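Local coordinates for protein urea carboxylase (Thermus thermophilus, PDB 3OEP) that is of uncertain function, a KipI-KipA homologue with cyclophilin-like domains that may have hydrolase activity and bind ATP, at residues 413-418 and 481-486. Residues are numbered along the deposited sequence; the frame is centred on the assembly and turned at random.
Sequences FRVARA and GQARPG
In the C-terminal half of the chain, within the cyclophilin-like carboxyltransferase A/B region, the loop 481-486 leads from helix 477-480 into strand 488-492, which pairs antiparallel with strand 413-418. The contact sits where that loop reaches the sheet, just as strand 413-418 turns a corner at A416. One backbone hydrogen bond joins the two segments: G486 N donates to V415 O at 2.8 Å, nearly straight at 165° and in the carbonyl plane on a lone pair. V415 O also takes a CA-H...O contact from P485 CA at 3.3 Å, so two successive loop residues converge on it. V415 and V487 are also joined through their backbones, which carries the pairing on into the last strand.

V415 is the side chain to follow. Its CB lies 3.3 Å from R484 O. From there V415 CG1, anti to the backbone N (chi1 174°), runs alongside that carbonyl, 3.4 Å from R484 O. The other branch, V415 CG2, is anti to the carbonyl carbon; it is 3.9 Å from R484 O and, more loosely, 4.4 Å from A483 CB. This valine is buried, with V423 and I489 of the flanking strands also against it.

Past the corner, A418 points its methyl at the loop, where it meets A483 methyl to methyl, A418 CB to A483 CB at 3.8 Å, and sits against A483 O. The CB of R484 points away from strand 413-418, and its NH1 bonds to G329 O. The P485 ring lies at the corner itself, CB and CG both beside A416 O. G486 has phi 99°, where a side chain would jam against the preceding carbonyl; G486 O lies 3.8 Å from R414 CG.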
ATOM      1  N   PHE A 413      17.310  15.790  -8.995  1.00 19.57           N
ATOM      2  CA  PHE A 413      16.273  15.026  -9.655  1.00 18.05           C
ATOM      3  C   PHE A 413      15.033  15.908  -9.751  1.00 19.28           C
ATOM      4  O   PHE A 413      14.960  16.971  -9.128  1.00 20.31           O
ATOM      5  CB  PHE A 413      15.970  13.745  -8.877  1.00 18.30           C
ATOM      6  CG  PHE A 413      17.046  12.705  -8.994  1.00 16.88           C
ATOM      7  CD1 PHE A 413      18.233  12.829  -8.282  1.00 18.17           C
ATOM      8  CD2 PHE A 413      16.883  11.618  -9.833  1.00 17.55           C
ATOM      9  CE1 PHE A 413      19.235  11.869  -8.402  1.00 17.94           C
ATOM     10  CE2 PHE A 413      17.880  10.658  -9.959  1.00 19.62           C
ATOM     11  CZ  PHE A 413      19.059  10.788  -9.242  1.00 17.64           C
ATOM     12  N   ARG A 414      14.075  15.466 -10.551  1.00 18.57           N
ATOM     13  CA  ARG A 414      12.837  16.192 -10.770  1.00 19.23           C
ATOM     14  C   ARG A 414      11.687  15.194 -10.697  1.00 17.65           C
ATOM     15  O   ARG A 414      11.794  14.090 -11.227  1.00 19.03           O
ATOM     16  CB  ARG A 414      12.882  16.860 -12.150  1.00 20.83           C
ATOM     17  CG  ARG A 414      11.792  17.876 -12.409  1.00 25.86           C
ATOM     18  CD  ARG A 414      12.062  18.640 -13.707  1.00 23.99           C
ATOM     19  NE  ARG A 414      11.892  17.799 -14.897  1.00 23.78           N
ATOM     20  CZ  ARG A 414      12.872  17.288 -15.643  1.00 24.28           C
ATOM     21  NH1 ARG A 414      12.562  16.543 -16.695  1.00 23.84           N
ATOM     22  NH2 ARG A 414      14.154  17.511 -15.366  1.00 28.45           N
ATOM     23  N   VAL A 415      10.592  15.573 -10.042  1.00 16.93           N
ATOM     24  CA  VAL A 415       9.440  14.681  -9.921  1.00 15.04           C
ATOM     25  C   VAL A 415       8.736  14.574 -11.278  1.00 15.87           C
ATOM     26  O   VAL A 415       8.393  15.583 -11.880  1.00 15.35           O
ATOM     27  CB  VAL A 415       8.430  15.192  -8.877  1.00 14.00           C
ATOM     28  CG1 VAL A 415       7.160  14.328  -8.875  1.00 13.35           C
ATOM     29  CG2 VAL A 415       9.061  15.220  -7.484  1.00 15.79           C
ATOM     30  N   ALA A 416       8.549  13.350 -11.760  1.00 14.34           N
ATOM     31  CA  ALA A 416       7.812  13.101 -13.001  1.00 17.69           C
ATOM     32  C   ALA A 416       6.331  12.880 -12.712  1.00 19.15           C
ATOM     33  O   ALA A 416       5.461  13.413 -13.405  1.00 18.98           O
ATOM     34  CB  ALA A 416       8.388  11.898 -13.726  1.00 18.15           C
ATOM     35  N   ARG A 417       6.065  12.075 -11.685  1.00 18.15           N
ATOM     36  CA  ARG A 417       4.716  11.727 -11.262  1.00 19.69           C
ATOM     37  C   ARG A 417       4.743  11.432  -9.770  1.00 18.37           C
ATOM     38  O   ARG A 417       5.749  10.944  -9.248  1.00 18.06           O
ATOM     39  CB  ARG A 417       4.220  10.498 -12.030  1.00 22.28           C
ATOM     40  N   ALA A 418       3.649  11.746  -9.082  1.00 17.62           N
ATOM     41  CA  ALA A 418       3.565  11.546  -7.638  1.00 17.09           C
ATOM     42  C   ALA A 418       2.154  11.164  -7.239  1.00 18.35           C
ATOM     43  O   ALA A 418       1.197  11.854  -7.595  1.00 19.69           O
ATOM     44  CB  ALA A 418       3.978  12.803  -6.898  1.00 17.68           C
ATOM     45  N   GLY A 481       4.666  13.467   0.498  1.00 14.85           N
ATOM     46  CA  GLY A 481       3.212  13.579   0.548  1.00 15.64           C
ATOM     47  C   GLY A 481       2.689  14.833  -0.141  1.00 16.44           C
ATOM     48  O   GLY A 481       1.494  14.940  -0.411  1.00 18.35           O
ATOM     49  N   GLN A 482       3.582  15.786  -0.420  1.00 14.20           N
ATOM     50  CA  GLN A 482       3.224  17.043  -1.071  1.00 13.96           C
ATOM     51  C   GLN A 482       3.928  17.204  -2.421  1.00 14.38           C
ATOM     52  O   GLN A 482       3.941  18.297  -2.991  1.00 16.12           O
ATOM     53  CB  GLN A 482       3.584  18.208  -0.152  1.00 15.14           C
ATOM     54  CG  GLN A 482       2.798  18.209   1.160  1.00 15.61           C
ATOM     55  CD  GLN A 482       1.311  18.421   0.953  1.00 16.02           C
ATOM     56  OE1 GLN A 482       0.877  18.910  -0.096  1.00 15.76           O
ATOM     57  NE2 GLN A 482       0.519  18.083   1.968  1.00 14.25           N
ATOM     58  N   ALA A 483       4.480  16.108  -2.938  1.00 14.17           N
ATOM     59  CA  ALA A 483       5.195  16.135  -4.212  1.00 15.61           C
ATOM     60  C   ALA A 483       4.224  16.334  -5.373  1.00 16.14           C
ATOM     61  O   ALA A 483       3.081  15.864  -5.333  1.00 16.94           O
ATOM     62  CB  ALA A 483       5.981  14.842  -4.405  1.00 15.64           C
ATOM     63  N   ARG A 484       4.686  17.055  -6.388  1.00 15.45           N
ATOM     64  CA  ARG A 484       3.968  17.195  -7.647  1.00 16.18           C
ATOM     65  C   ARG A 484       4.984  17.268  -8.784  1.00 15.12           C
ATOM     66  O   ARG A 484       6.154  17.572  -8.546  1.00 13.97           O
ATOM     67  CB  ARG A 484       3.079  18.437  -7.620  1.00 18.96           C
ATOM     68  CG  ARG A 484       3.773  19.717  -7.220  1.00 20.46           C
ATOM     69  CD  ARG A 484       2.753  20.838  -6.983  1.00 28.26           C
ATOM     70  NE  ARG A 484       2.031  21.203  -8.205  1.00 26.27           N
ATOM     71  CZ  ARG A 484       0.917  21.933  -8.250  1.00 30.90           C
ATOM     72  NH1 ARG A 484       0.348  22.386  -7.131  1.00 30.56           N
ATOM     73  NH2 ARG A 484       0.357  22.208  -9.427  1.00 30.90           N
ATOM     74  N   PRO A 485       4.549  16.972 -10.025  1.00 15.91           N
ATOM     75  CA  PRO A 485       5.466  17.024 -11.162  1.00 16.50           C
ATOM     76  C   PRO A 485       6.232  18.340 -11.250  1.00 15.47           C
ATOM     77  O   PRO A 485       5.635  19.408 -11.096  1.00 18.26           O
ATOM     78  CB  PRO A 485       4.532  16.866 -12.368  1.00 16.24           C
ATOM     79  CG  PRO A 485       3.410  16.065 -11.852  1.00 17.88           C
ATOM     80  CD  PRO A 485       3.199  16.546 -10.438  1.00 18.05           C
ATOM     81  N   GLY A 486       7.543  18.255 -11.468  1.00 16.36           N
ATOM     82  CA  GLY A 486       8.376  19.443 -11.647  1.00 16.28           C
ATOM     83  C   GLY A 486       9.136  19.894 -10.415  1.00 15.90           C
ATOM     84  O   GLY A 486      10.079  20.684 -10.529  1.00 17.75           O
TER